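Local coordinates for 432aa long hypothetical deoxyribodipyrimidine photolyase (Sulfolobus tokodaii, PDB 2E0I), which probably repairs cyclobutane pyrimidine dimers in DNA as a light-driven photolyase, with two bound FAD molecules, one of them a proposed light-harvesting cofactor, at residues S279-W284 / F317-V322; L23-R28 / K122-Y127; N211-L216 / T304-G309; T141-E146 / E243-D248. All coordinates share one frame; numbering follows the deposited sequence.

Contacts 3 and 4 both touch the same FAD. Contact 3 holds its diphosphate between two loops, and contact 4 puts helix 238-256 against its adenosine end. Their centres lie about 20 Å apart, and their nearest atoms are about 6 Å apart. Contact 1 belongs to the helical FAD-binding domain and stays off this cofactor, with the side chain of Trp284 about 8 Å away. Contact 2 lies in the alpha/beta domain, on the opposite side of the chain's centre from contact 1. The centres of those two are about 46 Å apart. The side chain of Tyr124 in contact 2 is about 13 Å from the other FAD.

Contact 1: residues S279-W284 / F317-V322; sequences SYFEAW and FFLVKV
Leu319 lies over one face of the Trp284 indole. Its CB sits 3.6 Å from Trp284 NE1, offset toward the rim. Its CD2 makes a CH-pi contact 3.6 Å from the centroid of the Trp284 six-membered ring, only 8° off the ring normal. The other branch, Leu319 CD1, reaches the edge of the Phe281 ring, with Phe281 CD1 3.8 Å away. This methyl also lies against the indole, so it touches both rings. Phe318 adds a looser touch, its CD2 4.2 Å from Trp284 CD1. Trp284 extends with CG anti to the backbone N (chi1 179°), which carries the indole across to the facing helix. The rotation of the indole is fixed further by a hydrogen bond from Trp284 NE1 to Val315 O. Trp350 packs on both Trp284 and Leu319, and Trp329 meets Phe281 edge-to-face. The segment axes run nearly antiparallel, at 165° and 10.9 Å apart. This is apolar helix-helix packing in the all-helical FAD-binding domain of the photolyase family.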
# COMPACT_ATOMS: atom_id res chain seq x y z
N SER A 279 22.55 9.08 -11.56
CA SER A 279 23.38 7.89 -11.68
C SER A 279 23.22 6.97 -10.47
O SER A 279 23.03 5.76 -10.62
CB SER A 279 24.83 8.32 -11.82
OG SER A 279 25.66 7.18 -11.97
N TYR A 280 23.30 7.53 -9.27
CA TYR A 280 23.14 6.74 -8.06
C TYR A 280 21.73 6.14 -8.02
O TYR A 280 21.55 4.97 -7.72
CB TYR A 280 23.34 7.59 -6.80
CG TYR A 280 24.71 8.17 -6.60
CD1 TYR A 280 25.85 7.52 -7.07
CD2 TYR A 280 24.88 9.36 -5.88
CE1 TYR A 280 27.13 8.04 -6.81
CE2 TYR A 280 26.15 9.87 -5.62
CZ TYR A 280 27.27 9.21 -6.09
OH TYR A 280 28.53 9.71 -5.82
N PHE A 281 20.74 6.98 -8.31
CA PHE A 281 19.35 6.57 -8.32
C PHE A 281 19.11 5.36 -9.21
O PHE A 281 18.33 4.47 -8.87
CB PHE A 281 18.47 7.73 -8.81
CG PHE A 281 17.00 7.40 -8.82
CD1 PHE A 281 16.37 6.94 -7.68
CD2 PHE A 281 16.26 7.56 -9.97
CE1 PHE A 281 15.01 6.63 -7.69
CE2 PHE A 281 14.90 7.25 -9.99
CZ PHE A 281 14.28 6.79 -8.85
N GLU A 282 19.77 5.34 -10.36
CA GLU A 282 19.62 4.24 -11.30
C GLU A 282 20.22 2.98 -10.71
O GLU A 282 19.70 1.88 -10.90
CB GLU A 282 20.32 4.59 -12.61
CG GLU A 282 19.89 3.73 -13.77
CD GLU A 282 18.66 4.27 -14.50
OE1 GLU A 282 17.66 4.61 -13.83
OE2 GLU A 282 18.71 4.35 -15.76
N ALA A 283 21.32 3.14 -9.97
CA ALA A 283 22.01 2.03 -9.33
C ALA A 283 21.13 1.46 -8.21
O ALA A 283 21.08 0.25 -8.00
CB ALA A 283 23.32 2.50 -8.76
N TRP A 284 20.44 2.35 -7.51
CA TRP A 284 19.55 1.97 -6.41
C TRP A 284 18.37 1.13 -6.93
O TRP A 284 18.02 0.11 -6.34
CB TRP A 284 19.04 3.23 -5.72
CG TRP A 284 18.09 3.00 -4.59
CD1 TRP A 284 18.40 2.60 -3.32
CD2 TRP A 284 16.67 3.17 -4.62
NE1 TRP A 284 17.27 2.52 -2.56
CE2 TRP A 284 16.19 2.87 -3.33
CE3 TRP A 284 15.76 3.56 -5.61
CZ2 TRP A 284 14.83 2.94 -3.00
CZ3 TRP A 284 14.41 3.63 -5.29
CH2 TRP A 284 13.96 3.32 -3.99
N PHE A 317 16.06 4.41 3.51
CA PHE A 317 17.06 5.19 4.22
C PHE A 317 18.24 5.46 3.29
O PHE A 317 18.64 6.60 3.10
CB PHE A 317 17.55 4.40 5.45
CG PHE A 317 18.83 4.93 6.05
CD1 PHE A 317 18.83 6.06 6.87
CD2 PHE A 317 20.05 4.30 5.79
CE1 PHE A 317 20.02 6.57 7.42
CE2 PHE A 317 21.25 4.79 6.33
CZ PHE A 317 21.24 5.93 7.15
N PHE A 318 18.78 4.39 2.72
CA PHE A 318 19.92 4.46 1.82
C PHE A 318 19.74 5.44 0.66
O PHE A 318 20.68 6.16 0.29
CB PHE A 318 20.22 3.07 1.27
CG PHE A 318 21.56 2.96 0.62
CD1 PHE A 318 22.70 2.71 1.38
CD2 PHE A 318 21.69 3.13 -0.76
CE1 PHE A 318 23.94 2.63 0.78
CE2 PHE A 318 22.94 3.05 -1.37
CZ PHE A 318 24.06 2.80 -0.60
N LEU A 319 18.55 5.47 0.07
CA LEU A 319 18.34 6.37 -1.05
C LEU A 319 18.30 7.83 -0.62
O LEU A 319 18.83 8.71 -1.30
CB LEU A 319 17.04 6.03 -1.78
CG LEU A 319 16.67 7.00 -2.92
CD1 LEU A 319 17.64 6.81 -4.07
CD2 LEU A 319 15.24 6.76 -3.37
N VAL A 320 17.68 8.10 0.52
CA VAL A 320 17.55 9.47 0.95
C VAL A 320 18.74 10.02 1.72
O VAL A 320 19.29 11.06 1.36
CB VAL A 320 16.28 9.65 1.79
CG1 VAL A 320 16.12 11.10 2.17
CG2 VAL A 320 15.07 9.17 1.00
N LYS A 321 19.13 9.33 2.79
CA LYS A 321 20.22 9.80 3.63
C LYS A 321 21.63 9.36 3.28
O LYS A 321 22.57 9.70 3.98
CB LYS A 321 19.90 9.45 5.09
CG LYS A 321 18.74 10.27 5.61
CD LYS A 321 18.36 9.95 7.04
CE LYS A 321 17.20 10.82 7.49
NZ LYS A 321 16.73 10.46 8.87
N VAL A 322 21.79 8.62 2.19
CA VAL A 322 23.12 8.18 1.80
C VAL A 322 23.41 8.57 0.36
O VAL A 322 24.46 9.11 0.07
CB VAL A 322 23.30 6.65 2.00
CG1 VAL A 322 24.62 6.19 1.40
CG2 VAL A 322 23.28 6.32 3.48

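Contact 2: residues L23-R28 / K122-Y127; sequences LSECDR and KAYEDY
Glu25 and Lys122 form a salt bridge, with Lys122 NZ donating to Glu25 OE2 at 2.7 Å. The ammonium comes to the syn side of the carboxylate oxygen, 21° out of its plane. Glu25 OE2 has a second partner in Tyr94 OH, so two groups grip one oxygen. The two side chains approach from opposite directions. Glu25 reaches out straight beyond CG, while Lys122 bends at CG-CD (chi3 79°) to bring NZ round to the acid. Tyr124 also comes from the strand, its OH 3.8 Å from Glu25 OE1, which is a touch and no more. Its ring stacks on Tyr21 of helix 17-25, and both Tyr124 and Lys122 rest on Tyr94 of the neighbouring strand 92-96. Next to Glu25, a disulfide ties Cys26 to Cys3 on strand 2-7. The contact joins the C-terminal end of helix 17-25 to edge strand 120-124. Such cover of a parallel sheet of order 3-2-1-4-5 by helices is typical of the Rossmann-like alpha/beta domain of photolyases.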
# COMPACT_ATOMS: atom_id res chain seq x y z
N LEU A 23 -27.39 -3.18 0.85
CA LEU A 23 -28.20 -4.40 0.84
C LEU A 23 -29.44 -4.34 1.73
O LEU A 23 -30.48 -4.91 1.40
CB LEU A 23 -27.33 -5.60 1.24
CG LEU A 23 -26.35 -6.07 0.17
CD1 LEU A 23 -25.34 -7.04 0.77
CD2 LEU A 23 -27.12 -6.70 -0.99
N SER A 24 -29.33 -3.64 2.85
CA SER A 24 -30.45 -3.55 3.76
C SER A 24 -31.40 -2.39 3.45
O SER A 24 -32.58 -2.45 3.81
CB SER A 24 -29.93 -3.44 5.20
OG SER A 24 -29.25 -2.21 5.40
N GLU A 25 -30.90 -1.36 2.78
CA GLU A 25 -31.74 -0.20 2.47
C GLU A 25 -32.45 -0.25 1.12
O GLU A 25 -33.45 0.44 0.95
CB GLU A 25 -30.93 1.09 2.57
CG GLU A 25 -30.42 1.42 3.97
CD GLU A 25 -29.71 2.77 4.05
OE1 GLU A 25 -29.23 3.15 5.15
OE2 GLU A 25 -29.62 3.47 3.02
N CYS A 26 -31.96 -1.03 0.16
CA CYS A 26 -32.63 -1.11 -1.15
C CYS A 26 -33.13 -2.52 -1.41
O CYS A 26 -32.74 -3.47 -0.73
CB CYS A 26 -31.69 -0.70 -2.30
SG CYS A 26 -30.53 0.67 -1.98
N ASP A 27 -33.99 -2.65 -2.42
CA ASP A 27 -34.55 -3.95 -2.77
C ASP A 27 -33.54 -4.76 -3.57
O ASP A 27 -33.28 -5.93 -3.26
CB ASP A 27 -35.82 -3.78 -3.60
CG ASP A 27 -36.90 -3.02 -2.84
OD1 ASP A 27 -37.23 -3.44 -1.70
OD2 ASP A 27 -37.42 -2.02 -3.38
N ARG A 28 -32.98 -4.14 -4.60
CA ARG A 28 -31.99 -4.81 -5.43
C ARG A 28 -30.72 -3.95 -5.44
O ARG A 28 -30.77 -2.72 -5.36
CB ARG A 28 -32.54 -4.98 -6.85
CG ARG A 28 -34.02 -5.32 -6.90
CD ARG A 28 -34.56 -5.51 -8.31
NE ARG A 28 -34.20 -6.81 -8.89
CZ ARG A 28 -34.62 -7.25 -10.08
NH1 ARG A 28 -35.42 -6.51 -10.84
NH2 ARG A 28 -34.23 -8.45 -10.53
N LYS A 122 -24.69 7.99 -1.17
CA LYS A 122 -24.34 7.66 0.21
C LYS A 122 -22.94 7.05 0.35
O LYS A 122 -22.67 5.98 -0.20
CB LYS A 122 -25.42 6.72 0.77
CG LYS A 122 -26.84 7.14 0.33
CD LYS A 122 -27.96 6.36 1.02
CE LYS A 122 -28.22 6.89 2.42
NZ LYS A 122 -29.36 6.18 3.08
N ALA A 123 -22.06 7.72 1.09
CA ALA A 123 -20.70 7.23 1.31
C ALA A 123 -20.56 6.84 2.78
O ALA A 123 -21.11 7.51 3.64
CB ALA A 123 -19.68 8.28 0.95
N TYR A 124 -19.84 5.76 3.06
CA TYR A 124 -19.68 5.29 4.44
C TYR A 124 -18.22 5.04 4.77
O TYR A 124 -17.40 4.84 3.87
CB TYR A 124 -20.44 3.98 4.64
CG TYR A 124 -21.93 4.11 4.44
CD1 TYR A 124 -22.79 4.43 5.50
CD2 TYR A 124 -22.49 3.94 3.17
CE1 TYR A 124 -24.16 4.59 5.29
CE2 TYR A 124 -23.85 4.10 2.95
CZ TYR A 124 -24.69 4.42 4.00
OH TYR A 124 -26.04 4.56 3.76
N GLU A 125 -17.90 5.07 6.06
CA GLU A 125 -16.54 4.81 6.53
C GLU A 125 -16.38 3.29 6.62
O GLU A 125 -17.26 2.60 7.16
CB GLU A 125 -16.31 5.44 7.90
CG GLU A 125 -16.09 6.95 7.86
CD GLU A 125 -15.77 7.57 9.22
OE1 GLU A 125 -14.77 7.17 9.86
OE2 GLU A 125 -16.53 8.47 9.65
N ASP A 126 -15.28 2.76 6.09
CA ASP A 126 -15.04 1.33 6.13
C ASP A 126 -13.57 0.97 6.18
O ASP A 126 -13.18 0.04 6.87
CB ASP A 126 -15.69 0.66 4.91
CG ASP A 126 -15.46 -0.86 4.85
OD1 ASP A 126 -14.50 -1.31 4.18
OD2 ASP A 126 -16.23 -1.62 5.49
N TYR A 127 -12.74 1.71 5.46
CA TYR A 127 -11.31 1.42 5.41
C TYR A 127 -10.57 1.57 6.71
O TYR A 127 -9.60 0.87 6.94
CB TYR A 127 -10.63 2.28 4.34
CG TYR A 127 -11.16 2.02 2.96
CD1 TYR A 127 -11.49 3.07 2.12
CD2 TYR A 127 -11.41 0.73 2.53
CE1 TYR A 127 -12.07 2.83 0.87
CE2 TYR A 127 -11.98 0.47 1.29
CZ TYR A 127 -12.32 1.52 0.46
OH TYR A 127 -12.99 1.27 -0.74

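Contact 3: residues N211-L216 / T304-G309; sequences NNNYRL and TGYING. With FAD (flavin-adenine dinucleotide), chain E.
With chi1 at 171°, Tyr306 swings its ring opposite the backbone N, while Arg215 keeps its CG beside its own (chi1 -87°), and these choices lay Arg215 CG over one face of the Tyr306 ring. The methylene is 4.0 Å from the ring centroid and 25° off the normal, a CH-pi contact. The two loops contribute much of the diphosphate-binding part of the FAD site of the photolyase fold. Consecutive backbone amides do much of the gripping. Tyr214 N donates a hydrogen bond to FAD O1A at 2.7 Å, Arg215 N to O2P, and Leu216 N to O1P. From the other loop, Tyr306 OH donates to FAD O2P. A phenylalanine in place of Tyr306 would probably leave O2P with the Arg215 amide but without its hydroxyl partner. The Asn213 and Asn308 side chains cross obliquely, and Asn213 OD1 lies 3.6 Å from Asn308 CB. Asn308 OD1 caps Val311 N at the start of helix 309-322. Asn213 ND2 bonds Arg205 O and reaches FAD O2A weakly, at 3.5 Å.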
# COMPACT_ATOMS: atom_id res chain seq x y z
N ASN A 211 10.47 -16.43 7.77
CA ASN A 211 9.21 -16.10 7.13
C ASN A 211 8.23 -15.61 8.18
O ASN A 211 7.13 -16.15 8.30
CB ASN A 211 8.65 -17.32 6.42
CG ASN A 211 8.06 -16.98 5.08
OD1 ASN A 211 7.22 -17.71 4.55
ND2 ASN A 211 8.52 -15.86 4.51
N ASN A 212 8.60 -14.57 8.90
CA ASN A 212 7.75 -14.09 9.97
C ASN A 212 6.87 -12.89 9.73
O ASN A 212 6.48 -12.22 10.67
CB ASN A 212 8.59 -13.90 11.22
CG ASN A 212 9.19 -15.21 11.72
OD1 ASN A 212 8.47 -16.18 12.00
ND2 ASN A 212 10.52 -15.26 11.83
N ASN A 213 6.54 -12.63 8.47
CA ASN A 213 5.64 -11.53 8.14
C ASN A 213 4.38 -12.15 7.56
O ASN A 213 4.45 -13.15 6.85
CB ASN A 213 6.29 -10.59 7.14
CG ASN A 213 7.58 -10.01 7.65
OD1 ASN A 213 8.65 -10.61 7.51
ND2 ASN A 213 7.50 -8.84 8.27
N TYR A 214 3.22 -11.57 7.86
CA TYR A 214 1.97 -12.14 7.37
C TYR A 214 1.72 -11.89 5.91
O TYR A 214 0.87 -12.55 5.31
CB TYR A 214 0.78 -11.60 8.16
CG TYR A 214 0.74 -12.00 9.60
CD1 TYR A 214 1.43 -11.27 10.57
CD2 TYR A 214 -0.01 -13.09 10.01
CE1 TYR A 214 1.37 -11.62 11.92
CE2 TYR A 214 -0.07 -13.46 11.36
CZ TYR A 214 0.62 -12.72 12.31
OH TYR A 214 0.57 -13.11 13.63
N ARG A 215 2.44 -10.94 5.32
CA ARG A 215 2.26 -10.60 3.92
C ARG A 215 0.79 -10.28 3.65
O ARG A 215 0.23 -10.69 2.63
CB ARG A 215 2.70 -11.76 3.03
CG ARG A 215 4.17 -11.74 2.69
CD ARG A 215 4.52 -12.90 1.80
NE ARG A 215 4.67 -14.11 2.60
CZ ARG A 215 4.17 -15.30 2.27
NH1 ARG A 215 3.46 -15.43 1.15
NH2 ARG A 215 4.38 -16.34 3.07
N LEU A 216 0.17 -9.54 4.56
CA LEU A 216 -1.23 -9.17 4.43
C LEU A 216 -1.52 -7.81 3.80
O LEU A 216 -2.65 -7.57 3.37
CB LEU A 216 -1.91 -9.20 5.80
CG LEU A 216 -2.45 -10.51 6.37
CD1 LEU A 216 -2.92 -10.25 7.78
CD2 LEU A 216 -3.61 -11.03 5.53
N THR A 304 9.41 -9.33 -7.25
CA THR A 304 8.30 -9.82 -6.47
C THR A 304 7.22 -8.77 -6.14
O THR A 304 6.05 -9.11 -5.96
CB THR A 304 8.83 -10.43 -5.18
OG1 THR A 304 7.80 -11.19 -4.56
CG2 THR A 304 9.27 -9.36 -4.22
N GLY A 305 7.63 -7.50 -6.07
CA GLY A 305 6.70 -6.44 -5.74
C GLY A 305 6.43 -6.37 -4.25
O GLY A 305 5.47 -5.74 -3.80
N TYR A 306 7.29 -7.01 -3.47
CA TYR A 306 7.16 -7.05 -2.02
C TYR A 306 8.51 -7.17 -1.31
O TYR A 306 9.47 -7.70 -1.86
CB TYR A 306 6.27 -8.25 -1.63
CG TYR A 306 6.23 -8.50 -0.14
CD1 TYR A 306 5.25 -7.92 0.67
CD2 TYR A 306 7.23 -9.25 0.49
CE1 TYR A 306 5.28 -8.06 2.07
CE2 TYR A 306 7.28 -9.40 1.87
CZ TYR A 306 6.30 -8.80 2.66
OH TYR A 306 6.39 -8.91 4.03
N ILE A 307 8.58 -6.64 -0.09
CA ILE A 307 9.75 -6.71 0.78
C ILE A 307 9.24 -6.36 2.16
O ILE A 307 8.36 -5.51 2.30
CB ILE A 307 10.89 -5.72 0.40
CG1 ILE A 307 10.32 -4.34 0.08
CG2 ILE A 307 11.69 -6.27 -0.75
CD1 ILE A 307 11.39 -3.30 -0.20
N ASN A 308 9.75 -7.02 3.20
CA ASN A 308 9.26 -6.73 4.55
C ASN A 308 9.64 -5.32 5.02
O ASN A 308 10.50 -4.66 4.45
CB ASN A 308 9.74 -7.80 5.54
CG ASN A 308 11.16 -7.57 6.05
OD1 ASN A 308 11.93 -6.74 5.53
ND2 ASN A 308 11.53 -8.32 7.07
N GLY A 309 8.97 -4.87 6.08
CA GLY A 309 9.20 -3.54 6.60
C GLY A 309 10.62 -3.19 6.96
O GLY A 309 11.03 -2.03 6.87
PA FAD E . 4.03 -7.60 8.58
O1A FAD E . 3.70 -9.04 8.53
O2A FAD E . 4.89 -6.96 9.61
O5B FAD E . 2.60 -7.15 9.15
C5B FAD E . 2.43 -5.95 9.91
C4B FAD E . 1.17 -5.21 9.45
O4B FAD E . 0.98 -3.99 10.18
C3B FAD E . 1.31 -4.84 7.98
O3B FAD E . 0.68 -5.84 7.18
C2B FAD E . 0.45 -3.57 7.93
O2B FAD E . -0.93 -3.93 7.98
C1B FAD E . 0.87 -2.91 9.24
N9A FAD E . 2.19 -2.24 9.12
C8A FAD E . 3.38 -2.73 9.47
N7A FAD E . 4.31 -1.79 9.30
C5A FAD E . 3.72 -0.70 8.84
C6A FAD E . 4.15 0.57 8.48
N6A FAD E . 5.43 0.92 8.59
N1A FAD E . 3.25 1.46 8.02
C2A FAD E . 1.97 1.15 7.91
N3A FAD E . 1.52 -0.04 8.25
C4A FAD E . 2.36 -0.98 8.71
N1 FAD E . 2.67 -0.65 3.40
C2 FAD E . 1.62 -0.69 2.48
O2 FAD E . 0.64 -1.40 2.68
N3 FAD E . 1.72 0.04 1.28
C4 FAD E . 2.87 0.79 1.03
O4 FAD E . 2.93 1.47 0.01
C4X FAD E . 3.92 0.81 1.94
N5 FAD E . 5.09 1.50 1.63
C5X FAD E . 6.15 1.55 2.55
C6 FAD E . 7.30 2.25 2.22
C7 FAD E . 8.34 2.34 3.14
C7M FAD E . 9.59 3.14 2.76
C8 FAD E . 8.23 1.71 4.38
C8M FAD E . 9.35 1.81 5.42
C9 FAD E . 7.07 1.01 4.70
C9A FAD E . 6.02 0.92 3.79
N10 FAD E . 4.83 0.23 4.11
C10 FAD E . 3.83 0.10 3.14
C1' FAD E . 4.66 -0.38 5.45
C2' FAD E . 5.11 -1.84 5.64
O2' FAD E . 6.46 -2.00 5.21
C3' FAD E . 4.20 -2.83 4.90
O3' FAD E . 2.85 -2.61 5.30
C4' FAD E . 4.58 -4.27 5.23
O4' FAD E . 5.95 -4.52 4.90
C5' FAD E . 3.69 -5.26 4.47
O5' FAD E . 4.11 -6.61 4.70
P FAD E . 3.42 -7.53 5.83
O1P FAD E . 1.95 -7.45 5.64
O2P FAD E . 4.05 -8.86 5.76
O3P FAD E . 3.81 -6.79 7.20

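Contact 4: residues T141-E146 / E243-D248; sequences TSFYNE and ELYWRD. With FAD (flavin-adenine dinucleotide), chain E.
Tyr144 and Tyr245 form the aromatic pair of this contact, an offset edge-to-face arrangement. Tyr144 turns its edge toward the face of Tyr245, with centroids 5.3 Å apart and planes at 60°. The touching atoms are Tyr144 CE1 and Tyr245 CD2, 3.3 Å apart. A chi1 of -178° turns the Tyr144 ring away from its own backbone N and brings its end closer to helix 238-256. The remaining contacts are looser. The edge of Phe143 faces Tyr245 O, with CE2 3.9 Å from that oxygen, and Phe143 CZ lies 4.3 Å from Asp248 CB. With Tyr245 cut back to an alanine, a gap would probably open beside Tyr144, whose ring edge would lose the face it packs on. Among polar groups, the Asp248 carboxylate accepts from Leu129 N and Thr130 N. Across the helix from Tyr245, FAD is bound. Arg247 NE makes a weak hydrogen bond of 3.4 Å to FAD O2B, Glu243 O comes near FAD C1B, and Trp246 CB packs by the adenine at FAD C2A. Helix 140-147 thus crosses the outer side of a helix that lines the FAD pocket of the photolyase fold, with the segment axes at 108°.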
# COMPACT_ATOMS: atom_id res chain seq x y z
N THR A 141 2.50 7.14 18.84
CA THR A 141 2.30 6.64 20.20
C THR A 141 1.17 7.37 20.91
O THR A 141 0.38 6.76 21.62
CB THR A 141 3.60 6.71 21.05
OG1 THR A 141 3.74 8.02 21.59
CG2 THR A 141 4.83 6.40 20.18
N SER A 142 1.09 8.67 20.70
CA SER A 142 0.04 9.47 21.32
C SER A 142 -1.31 8.99 20.77
O SER A 142 -2.26 8.74 21.53
CB SER A 142 0.26 10.95 20.98
OG SER A 142 -0.80 11.77 21.44
N PHE A 143 -1.37 8.85 19.45
CA PHE A 143 -2.56 8.40 18.71
C PHE A 143 -3.07 7.03 19.16
O PHE A 143 -4.25 6.86 19.46
CB PHE A 143 -2.23 8.35 17.21
CG PHE A 143 -3.30 7.71 16.38
CD1 PHE A 143 -4.53 8.34 16.20
CD2 PHE A 143 -3.08 6.48 15.78
CE1 PHE A 143 -5.53 7.74 15.43
CE2 PHE A 143 -4.07 5.86 15.01
CZ PHE A 143 -5.30 6.49 14.84
N TYR A 144 -2.16 6.06 19.16
CA TYR A 144 -2.49 4.69 19.55
C TYR A 144 -3.07 4.59 20.96
O TYR A 144 -4.14 4.03 21.16
CB TYR A 144 -1.25 3.80 19.43
CG TYR A 144 -1.49 2.35 19.76
CD1 TYR A 144 -2.45 1.61 19.06
CD2 TYR A 144 -0.77 1.72 20.78
CE1 TYR A 144 -2.68 0.27 19.37
CE2 TYR A 144 -1.00 0.39 21.10
CZ TYR A 144 -1.96 -0.33 20.39
OH TYR A 144 -2.20 -1.66 20.70
N ASN A 145 -2.35 5.14 21.93
CA ASN A 145 -2.81 5.10 23.32
C ASN A 145 -4.21 5.66 23.50
O ASN A 145 -5.00 5.11 24.24
CB ASN A 145 -1.85 5.86 24.22
CG ASN A 145 -0.48 5.22 24.26
OD1 ASN A 145 0.43 5.74 24.91
ND2 ASN A 145 -0.32 4.10 23.56
N GLU A 146 -4.50 6.77 22.82
CA GLU A 146 -5.81 7.40 22.93
C GLU A 146 -6.90 6.64 22.18
O GLU A 146 -7.97 6.36 22.73
CB GLU A 146 -5.72 8.86 22.44
CG GLU A 146 -6.99 9.73 22.63
CD GLU A 146 -6.72 11.26 22.61
OE1 GLU A 146 -7.70 12.03 22.53
OE2 GLU A 146 -5.55 11.70 22.69
N GLU A 243 0.68 -2.56 15.01
CA GLU A 243 1.14 -2.24 13.67
C GLU A 243 -0.03 -2.05 12.71
O GLU A 243 0.07 -1.31 11.74
CB GLU A 243 2.13 -3.31 13.18
CG GLU A 243 3.57 -2.89 13.52
CD GLU A 243 4.62 -3.96 13.23
OE1 GLU A 243 4.59 -4.55 12.12
OE2 GLU A 243 5.48 -4.18 14.12
N LEU A 244 -1.14 -2.69 13.00
CA LEU A 244 -2.32 -2.55 12.16
C LEU A 244 -2.77 -1.10 12.25
O LEU A 244 -3.26 -0.51 11.28
CB LEU A 244 -3.42 -3.47 12.66
CG LEU A 244 -4.34 -4.09 11.62
CD1 LEU A 244 -3.52 -4.80 10.54
CD2 LEU A 244 -5.25 -5.08 12.31
N TYR A 245 -2.61 -0.52 13.44
CA TYR A 245 -3.01 0.86 13.69
C TYR A 245 -2.13 1.86 12.94
O TYR A 245 -2.50 3.02 12.81
CB TYR A 245 -3.01 1.15 15.20
CG TYR A 245 -4.33 0.83 15.88
CD1 TYR A 245 -5.44 1.66 15.71
CD2 TYR A 245 -4.48 -0.31 16.68
CE1 TYR A 245 -6.67 1.36 16.31
CE2 TYR A 245 -5.71 -0.63 17.29
CZ TYR A 245 -6.80 0.22 17.09
OH TYR A 245 -8.04 -0.08 17.65
N TRP A 246 -0.98 1.41 12.45
CA TRP A 246 -0.12 2.33 11.70
C TRP A 246 -0.73 2.68 10.35
O TRP A 246 -0.38 3.70 9.75
CB TRP A 246 1.26 1.74 11.48
CG TRP A 246 2.22 2.07 12.58
CD1 TRP A 246 2.56 1.29 13.64
CD2 TRP A 246 2.97 3.29 12.73
NE1 TRP A 246 3.48 1.93 14.43
CE2 TRP A 246 3.74 3.16 13.90
CE3 TRP A 246 3.05 4.46 11.99
CZ2 TRP A 246 4.60 4.17 14.34
CZ3 TRP A 246 3.90 5.47 12.43
CH2 TRP A 246 4.66 5.31 13.60
N ARG A 247 -1.64 1.84 9.88
CA ARG A 247 -2.32 2.09 8.63
C ARG A 247 -3.27 3.26 8.81
O ARG A 247 -3.33 4.16 7.97
CB ARG A 247 -3.15 0.88 8.23
CG ARG A 247 -2.35 -0.29 7.82
CD ARG A 247 -3.10 -0.99 6.73
NE ARG A 247 -2.13 -1.57 5.84
CZ ARG A 247 -2.05 -1.40 4.53
NH1 ARG A 247 -2.89 -0.65 3.82
NH2 ARG A 247 -1.07 -2.00 3.92
N ASP A 248 -4.04 3.22 9.89
CA ASP A 248 -4.99 4.29 10.18
C ASP A 248 -4.24 5.59 10.39
O ASP A 248 -4.64 6.64 9.85
CB ASP A 248 -5.78 3.97 11.45
CG ASP A 248 -6.98 3.08 11.19
OD1 ASP A 248 -6.82 1.99 10.58
OD2 ASP A 248 -8.09 3.46 11.62
PA FAD E . 4.03 -7.60 8.58
O1A FAD E . 3.70 -9.04 8.53
O2A FAD E . 4.89 -6.96 9.61
O5B FAD E . 2.60 -7.15 9.15
C5B FAD E . 2.43 -5.95 9.91
C4B FAD E . 1.17 -5.21 9.45
O4B FAD E . 0.98 -3.99 10.18
C3B FAD E . 1.31 -4.84 7.98
O3B FAD E . 0.68 -5.84 7.18
C2B FAD E . 0.45 -3.57 7.93
O2B FAD E . -0.93 -3.93 7.98
C1B FAD E . 0.87 -2.91 9.24
N9A FAD E . 2.19 -2.24 9.12
C8A FAD E . 3.38 -2.73 9.47
N7A FAD E . 4.31 -1.79 9.30
C5A FAD E . 3.72 -0.70 8.84
C6A FAD E . 4.15 0.57 8.48
N6A FAD E . 5.43 0.92 8.59
N1A FAD E . 3.25 1.46 8.02
C2A FAD E . 1.97 1.15 7.91
N3A FAD E . 1.52 -0.04 8.25
C4A FAD E . 2.36 -0.98 8.71
N1 FAD E . 2.67 -0.65 3.40
C2 FAD E . 1.62 -0.69 2.48
O2 FAD E . 0.64 -1.40 2.68
N3 FAD E . 1.72 0.04 1.28
C4 FAD E . 2.87 0.79 1.03
O4 FAD E . 2.93 1.47 0.01
C4X FAD E . 3.92 0.81 1.94
N5 FAD E . 5.09 1.50 1.63
C5X FAD E . 6.15 1.55 2.55
C6 FAD E . 7.30 2.25 2.22
C7 FAD E . 8.34 2.34 3.14
C7M FAD E . 9.59 3.14 2.76
C8 FAD E . 8.23 1.71 4.38
C8M FAD E . 9.35 1.81 5.42
C9 FAD E . 7.07 1.01 4.70
C9A FAD E . 6.02 0.92 3.79
N10 FAD E . 4.83 0.23 4.11
C10 FAD E . 3.83 0.10 3.14
C1' FAD E . 4.66 -0.38 5.45
C2' FAD E . 5.11 -1.84 5.64
O2' FAD E . 6.46 -2.00 5.21
C3' FAD E . 4.20 -2.83 4.90
O3' FAD E . 2.85 -2.61 5.30
C4' FAD E . 4.58 -4.27 5.23
O4' FAD E . 5.95 -4.52 4.90
C5' FAD E . 3.69 -5.26 4.47
O5' FAD E . 4.11 -6.61 4.70
P FAD E . 3.42 -7.53 5.83
O1P FAD E . 1.95 -7.45 5.64
O2P FAD E . 4.05 -8.86 5.76
O3P FAD E . 3.81 -6.79 7.20